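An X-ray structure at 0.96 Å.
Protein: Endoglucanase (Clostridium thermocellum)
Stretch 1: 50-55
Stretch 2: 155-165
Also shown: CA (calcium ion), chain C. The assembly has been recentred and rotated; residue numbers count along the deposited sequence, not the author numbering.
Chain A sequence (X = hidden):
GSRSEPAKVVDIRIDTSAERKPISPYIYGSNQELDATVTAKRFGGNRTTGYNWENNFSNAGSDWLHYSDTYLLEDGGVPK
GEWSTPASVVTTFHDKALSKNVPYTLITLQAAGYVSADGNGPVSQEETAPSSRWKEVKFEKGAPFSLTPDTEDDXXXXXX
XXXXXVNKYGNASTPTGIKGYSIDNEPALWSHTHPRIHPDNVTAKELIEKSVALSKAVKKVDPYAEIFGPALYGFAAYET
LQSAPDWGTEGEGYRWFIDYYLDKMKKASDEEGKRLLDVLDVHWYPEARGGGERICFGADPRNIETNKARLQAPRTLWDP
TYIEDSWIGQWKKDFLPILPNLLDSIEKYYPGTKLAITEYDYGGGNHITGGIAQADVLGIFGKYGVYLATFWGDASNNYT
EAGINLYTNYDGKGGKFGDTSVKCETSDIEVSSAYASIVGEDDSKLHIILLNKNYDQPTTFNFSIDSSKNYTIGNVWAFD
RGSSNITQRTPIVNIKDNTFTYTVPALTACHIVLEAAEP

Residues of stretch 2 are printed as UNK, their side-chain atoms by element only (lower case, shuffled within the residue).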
ATOM      1  N   GLY A  50      -7.285  -3.883 -17.861  1.00  5.14           N
ATOM      2  CA  GLY A  50      -7.724  -4.590 -19.059  1.00  5.61           C
ATOM      3  C   GLY A  50      -7.205  -6.015 -19.161  1.00  5.07           C
ATOM      4  O   GLY A  50      -7.262  -6.629 -20.230  1.00  5.48           O
ATOM      5  N   TYR A  51      -6.658  -6.556 -18.057  1.00  5.05           N
ATOM      6  CA  TYR A  51      -6.170  -7.926 -18.031  1.00  4.89           C
ATOM      7  C   TYR A  51      -7.324  -8.922 -18.169  1.00  5.15           C
ATOM      8  O   TYR A  51      -8.309  -8.848 -17.434  1.00  5.62           O
ATOM      9  CB  TYR A  51      -5.445  -8.171 -16.685  1.00  5.58           C
ATOM     10  CG  TYR A  51      -5.089  -9.635 -16.460  1.00  5.18           C
ATOM     11  CD1 TYR A  51      -4.084 -10.260 -17.211  1.00  5.57           C
ATOM     12  CD2 TYR A  51      -5.801 -10.396 -15.534  1.00  5.68           C
ATOM     13  CE1 TYR A  51      -3.779 -11.590 -17.017  1.00  5.60           C
ATOM     14  CE2 TYR A  51      -5.509 -11.749 -15.347  1.00  5.66           C
ATOM     15  CZ  TYR A  51      -4.522 -12.349 -16.108  1.00  5.46           C
ATOM     16  OH  TYR A  51      -4.283 -13.698 -15.920  1.00  6.12           O
ATOM     17  N   ASN A  52      -7.162  -9.869 -19.113  1.00  5.30           N
ATOM     18  CA  ASN A  52      -8.156 -10.897 -19.377  1.00  5.30           C
ATOM     19  C   ASN A  52      -7.647 -12.217 -18.818  1.00  5.09           C
ATOM     20  O   ASN A  52      -6.716 -12.807 -19.363  1.00  5.77           O
ATOM     21  CB  ASN A  52      -8.368 -10.995 -20.884  1.00  5.66           C
ATOM     22  CG  ASN A  52      -9.420 -12.000 -21.274  1.00  5.80           C
ATOM     23  OD1 ASN A  52      -9.765 -12.898 -20.500  1.00  6.69           O
ATOM     24  ND2 ASN A  52      -9.941 -11.844 -22.499  1.00  6.36           N
ATOM     25  N   TRP A  53      -8.265 -12.720 -17.728  1.00  5.45           N
ATOM     26  CA  TRP A  53      -7.747 -13.924 -17.104  1.00  5.59           C
ATOM     27  C   TRP A  53      -7.851 -15.156 -18.033  1.00  5.89           C
ATOM     28  O   TRP A  53      -7.157 -16.155 -17.817  1.00  6.45           O
ATOM     29  CB  TRP A  53      -8.489 -14.213 -15.781  1.00  5.69           C
ATOM     30  CG  TRP A  53      -9.858 -14.794 -15.940  1.00  5.71           C
ATOM     31  CD1 TRP A  53     -11.014 -14.139 -16.238  1.00  6.11           C
ATOM     32  CD2 TRP A  53     -10.213 -16.183 -15.753  1.00  6.13           C
ATOM     33  NE1 TRP A  53     -12.084 -15.026 -16.262  1.00  6.08           N
ATOM     34  CE2 TRP A  53     -11.609 -16.268 -15.965  1.00  6.22           C
ATOM     35  CE3 TRP A  53      -9.499 -17.332 -15.397  1.00  6.44           C
ATOM     36  CZ2 TRP A  53     -12.305 -17.483 -15.798  1.00  6.76           C
ATOM     37  CZ3 TRP A  53     -10.183 -18.525 -15.239  1.00  6.82           C
ATOM     38  CH2 TRP A  53     -11.567 -18.587 -15.433  1.00  7.00           C
ATOM     39  N   GLU A  54      -8.749 -15.097 -19.025  1.00  5.68           N
ATOM     40  CA  GLU A  54      -8.936 -16.289 -19.858  1.00  6.22           C
ATOM     41  C   GLU A  54      -7.746 -16.569 -20.749  1.00  6.77           C
ATOM     42  O   GLU A  54      -7.469 -17.724 -21.058  1.00  9.11           O
ATOM     43  CB  GLU A  54     -10.191 -16.148 -20.723  1.00  6.70           C
ATOM     44  CG  GLU A  54     -11.464 -15.919 -19.920  1.00  6.56           C
ATOM     45  CD  GLU A  54     -12.721 -15.905 -20.800  1.00  6.51           C
ATOM     46  OE1 GLU A  54     -12.592 -15.767 -22.062  1.00  6.95           O
ATOM     47  OE2 GLU A  54     -13.847 -16.023 -20.253  1.00  7.05           O
ATOM     48  N   ASN A  55      -7.073 -15.493 -21.204  1.00  6.53           N
ATOM     49  CA  ASN A  55      -5.964 -15.628 -22.189  1.00  6.90           C
ATOM     50  C   ASN A  55      -4.728 -14.858 -21.807  1.00  6.25           C
ATOM     51  O   ASN A  55      -3.725 -14.940 -22.527  1.00  7.30           O
ATOM     52  CB  ASN A  55      -6.465 -15.280 -23.580  1.00  8.48           C
ATOM     53  CG  ASN A  55      -7.000 -13.892 -23.632  1.00  8.59           C
ATOM     54  OD1 ASN A  55      -6.617 -13.006 -22.848  1.00  8.24           O
ATOM     55  ND2 ASN A  55      -7.915 -13.660 -24.577  1.00 11.97           N
ATOM     56  N   UNK A 155     -17.610 -12.578 -23.573  1.00  9.36           N
ATOM     57  CA  UNK A 155     -17.674 -12.167 -22.182  1.00  7.92           C
ATOM     58  C   UNK A 155     -16.570 -12.795 -21.375  1.00  7.32           C
ATOM     59  O   UNK A 155     -16.135 -13.886 -21.652  1.00  8.61           O
ATOM     60  c   UNK A 155     -21.398 -10.018 -22.888  1.00 13.15           C
ATOM     61  c   UNK A 155     -20.941 -12.732 -23.172  1.00 14.31           C
ATOM     62  c   UNK A 155     -20.449 -10.645 -22.124  1.00 10.74           C
ATOM     63  c   UNK A 155     -19.013 -12.604 -21.529  1.00  8.86           C
ATOM     64  o   UNK A 155     -23.144 -10.225 -24.549  1.00 17.07           O
ATOM     65  c   UNK A 155     -22.154 -10.767 -23.782  1.00 13.58           C
ATOM     66  c   UNK A 155     -20.167 -11.993 -22.276  1.00  9.93           C
ATOM     67  c   UNK A 155     -21.953 -12.112 -23.925  1.00 14.93           C
ATOM     68  N   UNK A 156     -16.167 -12.063 -20.310  1.00  6.46           N
ATOM     69  CA  UNK A 156     -15.234 -12.597 -19.309  1.00  6.03           C
ATOM     70  C   UNK A 156     -15.890 -12.370 -17.943  1.00  5.86           C
ATOM     71  O   UNK A 156     -16.401 -11.277 -17.685  1.00  7.12           O
ATOM     72  c   UNK A 156     -13.232 -12.169 -20.818  1.00  6.93           C
ATOM     73  c   UNK A 156     -13.885 -11.866 -19.424  1.00  6.63           C
ATOM     74  c   UNK A 156     -12.954 -12.244 -18.347  1.00  6.94           C
ATOM     75  N   UNK A 157     -15.890 -13.404 -17.102  1.00  5.75           N
ATOM     76  CA  UNK A 157     -16.676 -13.369 -15.878  1.00  5.97           C
ATOM     77  C   UNK A 157     -15.748 -13.298 -14.639  1.00  5.71           C
ATOM     78  O   UNK A 157     -14.873 -14.157 -14.458  1.00  6.25           O
ATOM     79  o   UNK A 157     -21.227 -14.808 -20.100  1.00 10.93           O
ATOM     80  c   UNK A 157     -20.326 -14.802 -19.057  1.00  8.47           C
ATOM     81  c   UNK A 157     -19.637 -13.906 -16.956  1.00  7.44           C
ATOM     82  c   UNK A 157     -17.552 -14.629 -15.768  1.00  6.44           C
ATOM     83  c   UNK A 157     -18.517 -14.705 -16.927  1.00  6.37           C
ATOM     84  c   UNK A 157     -20.538 -13.962 -18.012  1.00  8.84           C
ATOM     85  c   UNK A 157     -19.186 -15.610 -19.088  1.00  8.91           C
ATOM     86  c   UNK A 157     -18.298 -15.572 -18.007  1.00  7.01           C
ATOM     87  N   UNK A 158     -15.973 -12.286 -13.809  1.00  5.42           N
ATOM     88  CA  UNK A 158     -15.116 -12.147 -12.622  1.00  5.69           C
ATOM     89  C   UNK A 158     -15.327 -13.240 -11.589  1.00  5.47           C
ATOM     90  O   UNK A 158     -14.343 -13.704 -10.989  1.00  5.95           O
ATOM     91  s   UNK A 158     -12.934  -9.822 -13.221  1.00  6.05           S
ATOM     92  c   UNK A 158     -15.242 -10.757 -11.979  1.00  5.89           C
ATOM     93  c   UNK A 158     -14.691  -9.634 -12.842  1.00  5.67           C
ATOM     94  c   UNK A 158     -12.997 -10.485 -14.879  1.00  7.09           C
ATOM     95  N   UNK A 159     -16.574 -13.634 -11.336  1.00  5.71           N
ATOM     96  CA  UNK A 159     -16.762 -14.685 -10.352  1.00  5.65           C
ATOM     97  C   UNK A 159     -16.125 -16.014 -10.831  1.00  5.73           C
ATOM     98  O   UNK A 159     -15.625 -16.772 -10.005  1.00  6.21           O
ATOM     99  o   UNK A 159     -20.423 -15.341 -10.532  1.00  6.99           O
ATOM    100  c   UNK A 159     -19.226 -15.145 -10.987  1.00  6.33           C
ATOM    101  c   UNK A 159     -18.223 -14.816  -9.900  1.00  6.29           C
ATOM    102  o   UNK A 159     -18.929 -15.198 -12.191  1.00  6.64           O
ATOM    103  N   UNK A 160     -16.146 -16.279 -12.144  1.00  6.04           N
ATOM    104  CA  UNK A 160     -15.535 -17.473 -12.668  1.00  5.94           C
ATOM    105  C   UNK A 160     -14.001 -17.438 -12.472  1.00  5.77           C
ATOM    106  O   UNK A 160     -13.374 -18.459 -12.160  1.00  5.98           O
ATOM    107  o   UNK A 160     -15.881 -18.419 -16.970  1.00  7.61           O
ATOM    108  o   UNK A 160     -16.762 -20.335 -16.229  1.00  7.41           O
ATOM    109  c   UNK A 160     -15.915 -17.660 -14.132  1.00  6.20           C
ATOM    110  c   UNK A 160     -15.504 -19.026 -14.665  1.00  6.84           C
ATOM    111  c   UNK A 160     -16.088 -19.279 -16.053  1.00  6.29           C
ATOM    112  N   UNK A 161     -13.405 -16.242 -12.639  1.00  5.83           N
ATOM    113  CA  UNK A 161     -11.972 -16.046 -12.383  1.00  5.60           C
ATOM    114  C   UNK A 161     -11.679 -16.367 -10.898  1.00  5.69           C
ATOM    115  O   UNK A 161     -10.750 -17.140 -10.575  1.00  5.87           O
ATOM    116  c   UNK A 161     -11.657 -14.603 -12.751  1.00  6.05           C
ATOM    117  c   UNK A 161      -7.877 -14.318 -12.204  1.00  6.94           C
ATOM    118  c   UNK A 161     -10.072 -12.698 -12.668  1.00  6.47           C
ATOM    119  c   UNK A 161      -7.719 -12.935 -12.306  1.00  7.35           C
ATOM    120  c   UNK A 161     -10.239 -14.084 -12.567  1.00  6.00           C
ATOM    121  c   UNK A 161      -8.809 -12.126 -12.531  1.00  7.09           C
ATOM    122  c   UNK A 161      -9.127 -14.892 -12.356  1.00  6.30           C
ATOM    123  N   UNK A 162     -12.431 -15.751  -9.984  1.00  5.51           N
ATOM    124  CA  UNK A 162     -12.232 -16.031  -8.553  1.00  5.26           C
ATOM    125  C   UNK A 162     -12.407 -17.519  -8.270  1.00  5.57           C
ATOM    126  O   UNK A 162     -11.646 -18.133  -7.512  1.00  6.07           O
ATOM    127  c   UNK A 162     -13.128 -15.135  -7.687  1.00  6.19           C
ATOM    128  c   UNK A 162     -12.736 -13.679  -7.885  1.00  6.95           C
ATOM    129  c   UNK A 162     -13.011 -15.522  -6.218  1.00  6.55           C
ATOM    130  N   UNK A 163     -13.432 -18.143  -8.878  1.00  5.71           N
ATOM    131  CA  UNK A 163     -13.644 -19.579  -8.649  1.00  5.78           C
ATOM    132  C   UNK A 163     -12.394 -20.389  -9.084  1.00  6.11           C
ATOM    133  O   UNK A 163     -12.013 -21.363  -8.409  1.00  6.57           O
ATOM    134  c   UNK A 163     -14.881 -20.035  -9.443  1.00  6.56           C
ATOM    135  n   UNK A 163     -14.767 -22.320 -10.267  1.00  8.64           N
ATOM    136  c   UNK A 163     -15.113 -21.512  -9.256  1.00  7.74           C
ATOM    137  o   UNK A 163     -15.555 -21.944  -8.167  1.00  9.10           O
ATOM    138  N   UNK A 164     -11.770 -20.018 -10.205  1.00  6.33           N
ATOM    139  CA  UNK A 164     -10.574 -20.723 -10.655  1.00  6.33           C
ATOM    140  C   UNK A 164      -9.466 -20.635  -9.594  1.00  6.01           C
ATOM    141  O   UNK A 164      -8.774 -21.639  -9.282  1.00  6.80           O
ATOM    142  c   UNK A 164     -10.128 -20.133 -11.998  1.00  6.95           C
ATOM    143  c   UNK A 164      -8.933 -20.821 -12.596  1.00  7.06           C
ATOM    144  c   UNK A 164      -6.789 -22.185 -13.793  1.00 10.86           C
ATOM    145  c   UNK A 164      -8.068 -22.474 -14.155  1.00 10.47           C
ATOM    146  c   UNK A 164      -7.615 -20.486 -12.254  1.00  8.37           C
ATOM    147  c   UNK A 164      -6.555 -21.175 -12.856  1.00 10.05           C
ATOM    148  c   UNK A 164      -9.136 -21.798 -13.567  1.00  8.26           C
ATOM    149  o   UNK A 164      -5.681 -22.820 -14.341  1.00 15.23           O
ATOM    150  N   UNK A 165      -9.293 -19.441  -9.050  1.00  6.03           N
ATOM    151  CA  UNK A 165      -8.257 -19.206  -8.025  1.00  5.95           C
ATOM    152  C   UNK A 165      -8.576 -19.993  -6.728  1.00  5.82           C
ATOM    153  O   UNK A 165      -7.676 -20.615  -6.143  1.00  6.97           O
ATOM    154  c   UNK A 165      -8.129 -17.721  -7.745  1.00  6.10           C
ATOM    155  c   UNK A 165      -7.637 -16.916  -8.940  1.00  6.32           C
ATOM    156  c   UNK A 165      -7.712 -15.411  -8.603  1.00  6.72           C
ATOM    157  c   UNK A 165      -6.252 -17.278  -9.400  1.00  7.00           C
TER
HETATM  158 CA    CA C 701     -15.097 -15.844 -22.350  1.00  7.15          CA
HETATM  159  O   HOH W   1     -14.694 -15.925 -17.656  1.00  6.58           O
HETATM  160  O   HOH W   2     -16.748 -17.033 -21.118  1.00  9.04           O
HETATM  161  O   HOH W   3     -14.299 -14.554 -24.196  1.00 10.82           O

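Position 155 carries one carbon followed by a six-carbon ring bearing a single oxygen. The CA-to-CB bond points away from stretch 1, and the ring keeps its distance from it. A phenol is the reading, so this is Tyr155. Its backbone does the work here: Tyr155 O binds the calcium ion at 2.3 Å. Glu54 supplies both carboxylate oxygens to the same ion, OE1 and OE2 each lying 2.5 Å from CA. Glu54 OE2 and Tyr155 O are 3.4 Å apart, two ligands of one metal rather than a hydrogen-bonded pair.

At position 156 three carbons form the side chain, one carrying the other two, and its CA-to-CB bond points toward stretch 1, with the side chain against the indole of Trp53 and the polar ends of Asn52 and Glu54. Three carbons in all, forked at the first, make this Val156; isoleucine would need a fourth. Val156 CG1 packs 3.4 Å from Trp53 CD1, while Val156 CG2 lies 3.6 Å from Asn52 OD1, the oxygen that also accepts a hydrogen bond from Glu54 N at 2.8 Å.

Position 157 again has one carbon and a six-carbon ring with one oxygen; its CA-to-CB bond runs sideways, and the side chain makes no close contact with stretch 1. This is Tyr157, the N-cap residue of the helix that follows. Its carbonyl O accepts from the backbone N of position 161 at 3.1 Å and lies 3.4 Å from Trp53 NE1.

Position 158 has two carbons, a sulfur and a terminal carbon, unbranched; its CA-to-CB bond points away, but its end comes back near the indole of Trp53. This is Met158, with CE 4.4 Å from Trp53 CD1.

Position 159 has two carbons, the second bearing two oxygens, and touches nothing on stretch 1: Asp159. Position 160 is one carbon longer, with two oxygens on the third, and its aliphatic part meets the indole edge. It is Glu160, whose CG is 3.7 Å from Trp53 CZ2.

Position 161 has one carbon and an unsubstituted six-carbon ring, which packs against the Trp53 indole; it is Phe161. Its ring lies near parallel to the five-membered ring of Trp53, at 5°, but slid apart so that they barely overlap. The offset places each CB over the other's ring: Trp53 CB is 3.5 Å from the Phe161 ring centroid, and Phe161 CB is 3.4 Å from the centroid of the Trp53 five-membered ring.

Positions 162 and 163 do not touch stretch 1: the three carbons branched at the first are Val162, and the two carbons with one oxygen and one nitrogen on the second are Asn163. Position 164 has one carbon and a six-carbon ring bearing one oxygen, its CA-to-CB bond pointing toward stretch 1 and its first carbon against the six-membered ring of Trp53; it is Tyr164, with CB 3.6 Å from Trp53 CZ3. Position 165, also out of contact, has four carbons forked at the second: Leu165.

The contact thus centres on Trp53, held among Val156, Phe161 and Tyr164. Beside it, water 1 donates to Glu54 OE2 and Glu160 OE1 and accepts from Tyr157 N, with a weak bond from Trp53 NE1, linking the apolar packing to the calcium site.

Stretch 2 155-165: YVYMDEFVNYL
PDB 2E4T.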